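Local coordinates for protein cytolethal distending toxin subunit B (Escherichia coli, PDB 2F1N) that nicks DNA as the endonuclease subunit of a three-part bacterial toxin, very probably damaging the DNA of intoxicated cells and thereby arresting them at G2/M, at residues Ala142-Ala148 with Met181-Asn187; Ala204-Pro210 with Asp222-Asn228; Phe121-Val126 with Glu162-Phe167. All coordinates share one frame; numbering follows the deposited sequence.

Contact 1: residues Ala142-Ala148 with Met181-Asn187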
loop_
_atom_site.group_PDB
_atom_site.type_symbol
_atom_site.label_atom_id
_atom_site.label_comp_id
_atom_site.label_asym_id
_atom_site.label_seq_id
_atom_site.Cartn_x
_atom_site.Cartn_y
_atom_site.Cartn_z
ATOM N N ALA A 142 -6.069 -8.540 3.887
ATOM C CA ALA A 142 -5.253 -8.341 2.706
ATOM C C ALA A 142 -4.917 -6.859 2.608
ATOM O O ALA A 142 -5.761 -5.983 2.856
ATOM C CB ALA A 142 -6.032 -8.816 1.466
ATOM N N PHE A 143 -3.682 -6.560 2.155
ATOM C CA PHE A 143 -3.273 -5.172 2.065
ATOM C C PHE A 143 -2.649 -4.957 0.690
ATOM O O PHE A 143 -1.852 -5.787 0.270
ATOM C CB PHE A 143 -2.199 -4.922 3.124
ATOM C CG PHE A 143 -2.698 -5.155 4.523
ATOM C CD1 PHE A 143 -3.334 -4.123 5.219
ATOM C CD2 PHE A 143 -2.561 -6.404 5.113
ATOM C CE1 PHE A 143 -3.824 -4.337 6.535
ATOM C CE2 PHE A 143 -3.047 -6.632 6.430
ATOM C CZ PHE A 143 -3.654 -5.589 7.110
ATOM N N PHE A 144 -3.084 -3.885 0.003
ATOM C CA PHE A 144 -2.587 -3.547 -1.342
ATOM C C PHE A 144 -1.891 -2.213 -1.337
ATOM O O PHE A 144 -2.220 -1.322 -0.550
ATOM C CB PHE A 144 -3.732 -3.464 -2.362
ATOM C CG PHE A 144 -4.357 -4.814 -2.683
ATOM C CD1 PHE A 144 -5.195 -5.431 -1.774
ATOM C CD2 PHE A 144 -3.982 -5.500 -3.830
ATOM C CE1 PHE A 144 -5.772 -6.722 -2.059
ATOM C CE2 PHE A 144 -4.522 -6.753 -4.137
ATOM C CZ PHE A 144 -5.397 -7.384 -3.240
ATOM N N THR A 145 -0.879 -2.106 -2.204
ATOM C CA THR A 145 -0.378 -0.783 -2.580
ATOM C C THR A 145 -0.861 -0.356 -3.990
ATOM O O THR A 145 -0.900 -1.171 -4.901
ATOM C CB THR A 145 1.163 -0.753 -2.450
ATOM O OG1 THR A 145 1.647 0.568 -2.831
ATOM C CG2 THR A 145 1.860 -1.767 -3.441
ATOM N N ALA A 146 -1.286 0.905 -4.124
ATOM C CA ALA A 146 -1.872 1.397 -5.388
ATOM C C ALA A 146 -1.285 2.740 -5.761
ATOM O O ALA A 146 -0.939 3.563 -4.880
ATOM C CB ALA A 146 -3.363 1.551 -5.301
ATOM N N HIS A 147 -1.131 2.939 -7.075
ATOM C CA HIS A 147 -0.678 4.244 -7.531
ATOM C C HIS A 147 -1.448 4.613 -8.792
ATOM O O HIS A 147 -1.064 4.242 -9.907
ATOM C CB HIS A 147 0.818 4.232 -7.798
ATOM C CG HIS A 147 1.341 5.579 -8.206
ATOM N ND1 HIS A 147 2.594 5.736 -8.764
ATOM C CD2 HIS A 147 0.778 6.817 -8.150
ATOM C CE1 HIS A 147 2.784 7.022 -9.039
ATOM N NE2 HIS A 147 1.696 7.702 -8.681
ATOM N N ALA A 148 -2.536 5.359 -8.619
ATOM C CA ALA A 148 -3.408 5.721 -9.731
ATOM C C ALA A 148 -2.723 6.774 -10.577
ATOM O O ALA A 148 -1.815 7.420 -10.097
ATOM C CB ALA A 148 -4.759 6.242 -9.188
ATOM N N MET A 181 -7.573 -3.877 2.503
ATOM C CA MET A 181 -7.293 -2.463 2.629
ATOM C C MET A 181 -6.402 -2.082 1.460
ATOM O O MET A 181 -5.408 -2.744 1.235
ATOM C CB MET A 181 -6.572 -2.142 3.936
ATOM C CG MET A 181 -6.474 -0.638 4.091
ATOM S SD MET A 181 -5.622 -0.066 5.571
ATOM C CE MET A 181 -6.600 -0.836 6.857
ATOM N N ILE A 182 -6.798 -1.047 0.733
ATOM C CA ILE A 182 -5.964 -0.523 -0.363
ATOM C C ILE A 182 -5.317 0.785 0.130
ATOM O O ILE A 182 -6.014 1.747 0.496
ATOM C CB ILE A 182 -6.830 -0.226 -1.600
ATOM C CG1 ILE A 182 -7.730 -1.435 -1.984
ATOM C CG2 ILE A 182 -5.880 0.168 -2.762
ATOM C CD1 ILE A 182 -8.816 -1.127 -3.036
ATOM N N LEU A 183 -3.991 0.841 0.119
ATOM C CA LEU A 183 -3.251 1.997 0.647
ATOM C C LEU A 183 -2.513 2.583 -0.532
ATOM O O LEU A 183 -1.814 1.859 -1.238
ATOM C CB LEU A 183 -2.205 1.495 1.641
ATOM C CG LEU A 183 -2.781 0.959 2.962
ATOM C CD1 LEU A 183 -1.890 -0.173 3.583
ATOM C CD2 LEU A 183 -2.855 2.158 3.914
ATOM N N GLY A 184 -2.696 3.846 -0.799
ATOM C CA GLY A 184 -1.908 4.374 -1.898
ATOM C C GLY A 184 -2.153 5.787 -2.253
ATOM O O GLY A 184 -2.806 6.525 -1.491
ATOM N N ASP A 185 -1.516 6.163 -3.370
ATOM C CA ASP A 185 -1.682 7.478 -3.951
ATOM C C ASP A 185 -2.751 7.333 -5.012
ATOM O O ASP A 185 -2.532 6.831 -6.127
ATOM C CB ASP A 185 -0.334 7.951 -4.540
ATOM C CG ASP A 185 -0.418 9.298 -5.199
ATOM O OD1 ASP A 185 -1.532 9.917 -5.309
ATOM O OD2 ASP A 185 0.624 9.787 -5.700
ATOM N N PHE A 186 -3.936 7.806 -4.652
ATOM C CA PHE A 186 -5.080 7.686 -5.547
ATOM C C PHE A 186 -5.185 8.823 -6.544
ATOM O O PHE A 186 -5.986 8.773 -7.482
ATOM C CB PHE A 186 -6.363 7.567 -4.726
ATOM C CG PHE A 186 -6.460 6.282 -3.966
ATOM C CD1 PHE A 186 -6.868 5.110 -4.619
ATOM C CD2 PHE A 186 -6.128 6.223 -2.610
ATOM C CE1 PHE A 186 -6.929 3.885 -3.902
ATOM C CE2 PHE A 186 -6.211 5.009 -1.874
ATOM C CZ PHE A 186 -6.620 3.849 -2.533
ATOM N N ASN A 187 -4.385 9.872 -6.323
ATOM C CA ASN A 187 -4.295 10.997 -7.278
ATOM C C ASN A 187 -5.631 11.683 -7.574
ATOM O O ASN A 187 -5.795 12.305 -8.619
ATOM C CB ASN A 187 -3.579 10.579 -8.589
ATOM C CG ASN A 187 -2.129 11.016 -8.610
ATOM O OD1 ASN A 187 -1.799 12.162 -8.227
ATOM N ND2 ASN A 187 -1.246 10.129 -9.011
HETATM O O HOH W 1 1.666 10.533 -9.299
#

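Contact 2: residues Ala204-Pro210 with Asp222-Asn228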
loop_
_atom_site.group_PDB
_atom_site.type_symbol
_atom_site.label_atom_id
_atom_site.label_comp_id
_atom_site.label_asym_id
_atom_site.label_seq_id
_atom_site.Cartn_x
_atom_site.Cartn_y
_atom_site.Cartn_z
ATOM N N ALA A 204 -19.789 -1.454 0.457
ATOM C CA ALA A 204 -18.887 -2.512 0.885
ATOM C C ALA A 204 -17.490 -1.992 1.282
ATOM O O ALA A 204 -16.586 -2.793 1.526
ATOM C CB ALA A 204 -18.754 -3.586 -0.248
ATOM N N SER A 205 -17.357 -0.678 1.443
ATOM C CA SER A 205 -16.082 -0.122 1.818
ATOM C C SER A 205 -16.225 1.210 2.537
ATOM O O SER A 205 -17.307 1.804 2.602
ATOM C CB SER A 205 -15.199 0.079 0.561
ATOM O OG SER A 205 -15.834 1.010 -0.298
ATOM N N GLU A 206 -15.115 1.697 3.071
ATOM C CA GLU A 206 -15.069 3.046 3.647
ATOM C C GLU A 206 -13.723 3.650 3.281
ATOM O O GLU A 206 -12.697 2.952 3.240
ATOM C CB GLU A 206 -15.230 2.966 5.184
ATOM C CG GLU A 206 -14.180 2.135 5.880
ATOM C CD GLU A 206 -14.447 1.929 7.368
ATOM O OE1 GLU A 206 -15.439 2.491 7.883
ATOM O OE2 GLU A 206 -13.624 1.224 8.010
ATOM N N ILE A 207 -13.728 4.943 3.017
ATOM C CA ILE A 207 -12.473 5.638 2.728
ATOM C C ILE A 207 -11.944 6.189 4.041
ATOM O O ILE A 207 -12.690 6.809 4.784
ATOM C CB ILE A 207 -12.714 6.712 1.665
ATOM C CG1 ILE A 207 -13.135 6.027 0.332
ATOM C CG2 ILE A 207 -11.462 7.545 1.467
ATOM C CD1 ILE A 207 -13.422 6.984 -0.777
ATOM N N ILE A 208 -10.669 5.933 4.345
ATOM C CA ILE A 208 -10.043 6.442 5.577
ATOM C C ILE A 208 -8.950 7.423 5.169
ATOM O O ILE A 208 -7.904 7.022 4.672
ATOM C CB ILE A 208 -9.499 5.253 6.440
ATOM C CG1 ILE A 208 -10.587 4.203 6.634
ATOM C CG2 ILE A 208 -8.979 5.702 7.838
ATOM C CD1 ILE A 208 -10.039 2.831 6.884
ATOM N N SER A 209 -9.181 8.713 5.398
ATOM C CA SER A 209 -8.269 9.750 4.891
ATOM C C SER A 209 -7.966 10.739 5.979
ATOM O O SER A 209 -8.806 10.961 6.866
ATOM C CB SER A 209 -8.859 10.481 3.676
ATOM O OG SER A 209 -10.161 10.930 3.978
ATOM N N PRO A 210 -6.775 11.350 5.923
ATOM C CA PRO A 210 -6.402 12.323 6.961
ATOM C C PRO A 210 -7.068 13.681 6.692
ATOM O O PRO A 210 -7.436 14.026 5.582
ATOM C CB PRO A 210 -4.878 12.403 6.843
ATOM C CG PRO A 210 -4.591 12.178 5.373
ATOM C CD PRO A 210 -5.711 11.197 4.906
ATOM N N ASP A 222 -3.251 10.749 -0.757
ATOM C CA ASP A 222 -2.682 9.491 -0.231
ATOM C C ASP A 222 -3.525 9.080 0.967
ATOM O O ASP A 222 -3.584 9.803 1.967
ATOM C CB ASP A 222 -1.245 9.746 0.235
ATOM C CG ASP A 222 -0.385 10.290 -0.853
ATOM O OD1 ASP A 222 0.027 9.456 -1.714
ATOM O OD2 ASP A 222 -0.097 11.532 -0.994
ATOM N N TYR A 223 -4.123 7.907 0.890
ATOM C CA TYR A 223 -5.008 7.486 1.967
ATOM C C TYR A 223 -5.344 6.016 1.791
ATOM O O TYR A 223 -4.632 5.308 1.059
ATOM C CB TYR A 223 -6.254 8.428 1.996
ATOM C CG TYR A 223 -6.944 8.654 0.676
ATOM C CD1 TYR A 223 -7.966 7.804 0.248
ATOM C CD2 TYR A 223 -6.621 9.769 -0.140
ATOM C CE1 TYR A 223 -8.624 8.023 -0.997
ATOM C CE2 TYR A 223 -7.240 9.991 -1.405
ATOM C CZ TYR A 223 -8.240 9.134 -1.804
ATOM O OH TYR A 223 -8.841 9.340 -3.001
ATOM N N ALA A 224 -6.396 5.539 2.466
ATOM C CA ALA A 224 -6.727 4.101 2.475
ATOM C C ALA A 224 -8.193 3.853 2.160
ATOM O O ALA A 224 -9.045 4.693 2.476
ATOM C CB ALA A 224 -6.367 3.433 3.814
ATOM N N VAL A 225 -8.488 2.694 1.550
ATOM C CA VAL A 225 -9.885 2.242 1.377
ATOM C C VAL A 225 -9.961 0.874 2.018
ATOM O O VAL A 225 -9.260 -0.028 1.590
ATOM C CB VAL A 225 -10.293 2.159 -0.133
ATOM C CG1 VAL A 225 -11.780 1.723 -0.254
ATOM C CG2 VAL A 225 -10.005 3.480 -0.889
ATOM N N ALA A 226 -10.800 0.707 3.047
ATOM C CA ALA A 226 -10.982 -0.585 3.719
ATOM C C ALA A 226 -12.299 -1.180 3.244
ATOM O O ALA A 226 -13.271 -0.446 3.014
ATOM C CB ALA A 226 -11.034 -0.398 5.274
ATOM N N GLY A 227 -12.320 -2.493 3.037
ATOM C CA GLY A 227 -13.540 -3.089 2.547
ATOM C C GLY A 227 -13.655 -4.577 2.800
ATOM O O GLY A 227 -12.739 -5.200 3.328
ATOM N N ASN A 228 -14.814 -5.134 2.447
ATOM C CA ASN A 228 -15.052 -6.553 2.527
ATOM C C ASN A 228 -16.117 -6.893 1.490
ATOM O O ASN A 228 -17.199 -6.267 1.456
ATOM C CB ASN A 228 -15.553 -6.963 3.928
ATOM C CG ASN A 228 -15.617 -8.445 4.079
ATOM O OD1 ASN A 228 -16.352 -9.157 3.354
ATOM N ND2 ASN A 228 -14.820 -8.964 5.023
#

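Contact 3: residues Phe121-Val126 with Glu162-Phe167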
loop_
_atom_site.group_PDB
_atom_site.type_symbol
_atom_site.label_atom_id
_atom_site.label_comp_id
_atom_site.label_asym_id
_atom_site.label_seq_id
_atom_site.Cartn_x
_atom_site.Cartn_y
_atom_site.Cartn_z
ATOM N N PHE A 121 -0.829 -11.302 -3.942
ATOM C CA PHE A 121 -1.790 -10.980 -5.033
ATOM C C PHE A 121 -1.167 -9.973 -6.027
ATOM O O PHE A 121 -0.591 -8.980 -5.615
ATOM C CB PHE A 121 -3.084 -10.377 -4.515
ATOM C CG PHE A 121 -3.778 -11.229 -3.499
ATOM C CD1 PHE A 121 -4.086 -12.548 -3.764
ATOM C CD2 PHE A 121 -4.059 -10.717 -2.239
ATOM C CE1 PHE A 121 -4.729 -13.352 -2.784
ATOM C CE2 PHE A 121 -4.671 -11.529 -1.268
ATOM C CZ PHE A 121 -5.013 -12.821 -1.557
ATOM N N VAL A 122 -1.311 -10.249 -7.321
ATOM C CA VAL A 122 -0.857 -9.344 -8.349
ATOM C C VAL A 122 -2.008 -9.200 -9.333
ATOM O O VAL A 122 -2.363 -10.169 -10.029
ATOM C CB VAL A 122 0.317 -9.921 -9.136
ATOM C CG1 VAL A 122 0.890 -8.774 -9.956
ATOM C CG2 VAL A 122 1.378 -10.517 -8.187
ATOM N N LEU A 123 -2.610 -8.018 -9.364
ATOM C CA LEU A 123 -3.733 -7.741 -10.247
ATOM C C LEU A 123 -3.286 -6.756 -11.362
ATOM O O LEU A 123 -2.475 -5.845 -11.142
ATOM C CB LEU A 123 -4.942 -7.203 -9.456
ATOM C CG LEU A 123 -5.254 -7.947 -8.117
ATOM C CD1 LEU A 123 -6.485 -7.399 -7.463
ATOM C CD2 LEU A 123 -5.399 -9.470 -8.266
ATOM N N SER A 124 -3.825 -6.975 -12.558
ATOM C CA SER A 124 -3.424 -6.228 -13.742
ATOM C C SER A 124 -3.887 -4.780 -13.687
ATOM O O SER A 124 -4.875 -4.440 -13.034
ATOM C CB SER A 124 -3.978 -6.945 -14.993
ATOM O OG SER A 124 -3.362 -8.233 -15.036
ATOM N N PRO A 125 -3.150 -3.897 -14.368
ATOM C CA PRO A 125 -3.580 -2.510 -14.495
ATOM C C PRO A 125 -4.964 -2.464 -15.100
ATOM O O PRO A 125 -5.299 -3.329 -15.922
ATOM C CB PRO A 125 -2.590 -1.928 -15.527
ATOM C CG PRO A 125 -1.350 -2.778 -15.364
ATOM C CD PRO A 125 -1.861 -4.170 -15.036
ATOM N N VAL A 126 -5.728 -1.470 -14.717
ATOM C CA VAL A 126 -7.113 -1.334 -15.196
ATOM C C VAL A 126 -7.235 -0.355 -16.341
ATOM O O VAL A 126 -8.327 -0.184 -16.901
ATOM C CB VAL A 126 -8.070 -0.936 -14.058
ATOM C CG1 VAL A 126 -9.492 -0.965 -14.551
ATOM C CG2 VAL A 126 -7.902 -1.924 -12.871
ATOM N N GLU A 162 -11.622 -3.218 -8.911
ATOM C CA GLU A 162 -10.874 -4.441 -9.188
ATOM C C GLU A 162 -10.610 -5.276 -7.934
ATOM O O GLU A 162 -10.747 -6.489 -7.970
ATOM C CB GLU A 162 -9.568 -4.196 -9.943
ATOM C CG GLU A 162 -8.893 -5.517 -10.378
ATOM C CD GLU A 162 -7.796 -5.359 -11.420
ATOM O OE1 GLU A 162 -6.783 -4.727 -11.140
ATOM O OE2 GLU A 162 -7.938 -5.891 -12.542
ATOM N N VAL A 163 -10.255 -4.627 -6.821
ATOM C CA VAL A 163 -9.984 -5.356 -5.578
ATOM C C VAL A 163 -11.288 -5.930 -5.047
ATOM O O VAL A 163 -11.343 -7.093 -4.673
ATOM C CB VAL A 163 -9.377 -4.429 -4.494
ATOM C CG1 VAL A 163 -9.283 -5.172 -3.145
ATOM C CG2 VAL A 163 -7.969 -3.929 -4.959
ATOM N N TYR A 164 -12.340 -5.131 -5.022
ATOM C CA TYR A 164 -13.630 -5.645 -4.541
ATOM C C TYR A 164 -14.061 -6.881 -5.373
ATOM O O TYR A 164 -14.492 -7.917 -4.836
ATOM C CB TYR A 164 -14.687 -4.543 -4.761
ATOM C CG TYR A 164 -16.113 -5.037 -4.616
ATOM C CD1 TYR A 164 -16.704 -5.147 -3.361
ATOM C CD2 TYR A 164 -16.871 -5.363 -5.743
ATOM C CE1 TYR A 164 -18.045 -5.560 -3.251
ATOM C CE2 TYR A 164 -18.168 -5.804 -5.638
ATOM C CZ TYR A 164 -18.753 -5.899 -4.391
ATOM O OH TYR A 164 -20.084 -6.308 -4.304
ATOM N N ASN A 165 -13.981 -6.762 -6.691
ATOM C CA ASN A 165 -14.399 -7.900 -7.540
ATOM C C ASN A 165 -13.497 -9.132 -7.442
ATOM O O ASN A 165 -13.975 -10.286 -7.580
ATOM C CB ASN A 165 -14.634 -7.460 -8.993
ATOM C CG ASN A 165 -15.921 -6.639 -9.147
ATOM O OD1 ASN A 165 -17.023 -7.122 -8.864
ATOM N ND2 ASN A 165 -15.796 -5.418 -9.600
ATOM N N PHE A 166 -12.183 -8.910 -7.271
ATOM C CA PHE A 166 -11.241 -10.003 -7.117
ATOM C C PHE A 166 -11.651 -10.934 -5.955
ATOM O O PHE A 166 -11.762 -12.171 -6.131
ATOM C CB PHE A 166 -9.820 -9.453 -6.896
ATOM C CG PHE A 166 -8.802 -10.510 -6.551
ATOM C CD1 PHE A 166 -8.462 -11.512 -7.464
ATOM C CD2 PHE A 166 -8.210 -10.525 -5.279
ATOM C CE1 PHE A 166 -7.519 -12.507 -7.142
ATOM C CE2 PHE A 166 -7.251 -11.494 -4.958
ATOM C CZ PHE A 166 -6.925 -12.510 -5.894
ATOM N N PHE A 167 -11.915 -10.349 -4.792
ATOM C CA PHE A 167 -12.322 -11.141 -3.644
ATOM C C PHE A 167 -13.746 -11.679 -3.825
ATOM O O PHE A 167 -13.971 -12.834 -3.559
ATOM C CB PHE A 167 -12.184 -10.346 -2.337
ATOM C CG PHE A 167 -10.781 -10.089 -1.993
ATOM C CD1 PHE A 167 -9.916 -11.181 -1.745
ATOM C CD2 PHE A 167 -10.253 -8.804 -2.088
ATOM C CE1 PHE A 167 -8.580 -10.986 -1.494
ATOM C CE2 PHE A 167 -8.890 -8.602 -1.872
ATOM C CZ PHE A 167 -8.059 -9.675 -1.585
HETATM O O HOH W 2 -7.454 -5.512 -15.029
#

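Contact 1: residues Ala142-Ala148 with Met181-Asn187
H147 and D185 lie side by side on one face of the sheet, pointing the same way, with imidazole and carboxylate planes 22° apart. Both carry CG anti to the backbone N (H147 chi1 -177°), which lays them alongside. NE2 of H147 stays 3.8 Å from OD2 of D185, so the pair touches without bonding; N22 holds that OD2. N187 crosses the end of the imidazole, and its ND2 reaches A148 O at 3.0 Å in a nearly straight bond (169°), in the plane of its own amide but above that of the carbonyl. Water 1 accepts from the same ND2 and sits in the ring plane, 2.9 Å from H147 NE2. Earlier on this face, CB of M181 meets CD1 of F143 obliquely at 4.0 Å. The reverse face is apolar: A146 CB rests 3.8 Å from I182 CG2. Six backbone bonds, from M181 N-A142 O to A148 N-D185 O, join the parallel strands and run on into G184-N187, the GDFN sequence of DNase I-like nucleases. Strand 222-228 flanks 179-183 on its other side, helix 156-168 packs on F144 and I182, and strand 50-56 of the second sheet packs against F143, T145, H147 and L183.

Contact 2: residues Ala204-Pro210 with Asp222-Asn228
E206 and A226 form a hydrogen-bonded antiparallel pair, E206 N to A226 O at 2.8 Å and A226 N to E206 O at 2.9 Å; I208 and A224 repeat the pattern, and N228 N adds a bond to A204 O at 3.1 Å. Where S205 faces G227, which has no side chain, the CA atoms of these two residues come within 4.0 Å. Apolar contacts fall on both faces. On one, I207 CG2 lies obliquely against Y223 CD1 at 3.7 Å; Y223 CG sits between the backbone N and the carbonyl carbon (chi1 49°), and S209 CB lies 3.7 Å from Y223 CB. V225 CG1 meets S205 CB on the same face. On the other, I208 CD1 reaches A226 CB at 3.7 Å, with E206 CG beside that methyl. Polar ends are bonded outside the pair: E206 OE2 takes S235 N, S205 OG bonds V201 O, and Y223 OH bonds O of R188, within the nuclear localization signal. D222 OD2 bonds T214 OG1 and H254 ND1, the latter resembling the Asp-His pair of the DNase I active site. The two strands finish one sheet of the four-layer alpha-beta-beta-alpha sandwich of DNase I-like enzymes, 205-208 being its outermost strand.

Contact 3: residues Phe121-Val126 with Glu162-Phe167
One face of the F121 ring receives two phenylalanine edges. F166 comes in at 68°, its CE2 3.5 Å from F121 CD1 and offset toward the rim; F167 stands almost upright on the same face, planes 83° apart, with its CZ 3.9 Å from F121 CE2. The F166 ring in turn carries L123 CD2 over the centre of one face, a CH-pi contact 3.8 Å from the centroid, while its CD2 lies over the face of F167. The three rings form an aromatic cluster. F166 CG lies anti to its backbone N (chi1 173°), whereas CG of F167 is anti to the carbonyl carbon; the two neighbours on the helix therefore reach F121 by different routes. Further along, E162 stretches out from the helix, sliding antiparallel past V126, whose CG2 lies 3.5 Å from E162 OE1. That OE1 is also only 2.7 Å from S124 O, so close for two oxygens that the carboxyl group probably holds a proton. Water 2 lies between P125 O and E162 OE2. L123 and V163 both continue onto F144 beneath. Helix 156-168 links the parallel neighbouring strands 141-147 and 179-183, a beta-alpha-beta crossover, and here it packs across the outermost strand 119-123 as part of the helical layer outside the sheets of the DNase I-like alpha/beta sandwich.

Overall arrangement
All three contacts involve one six-stranded sheet. Contacts 1 and 2, with centres about 9 Å apart, meet where strands 179-183 and 222-228 run side by side, probably bonded through I182 N and V225 O at 2.8 Å; contact 2 goes on to the edge strand 205-208. Contact 3 sits toward the opposite edge, its centre about 11 Å from that of contact 1 and 16 Å from contact 2; F144 CE1 meets F167 CE2 at 3.6 Å, tying strand to helix. The ends of contacts 1 and 2 converge where D185 CB lies 3.2 Å from D222 OD1. With H147, N187 and nearby N22 and H254, this cluster is consistent with the catalytic cleft of DNase I-like enzymes, whereas contact 3 belongs to the outer packing.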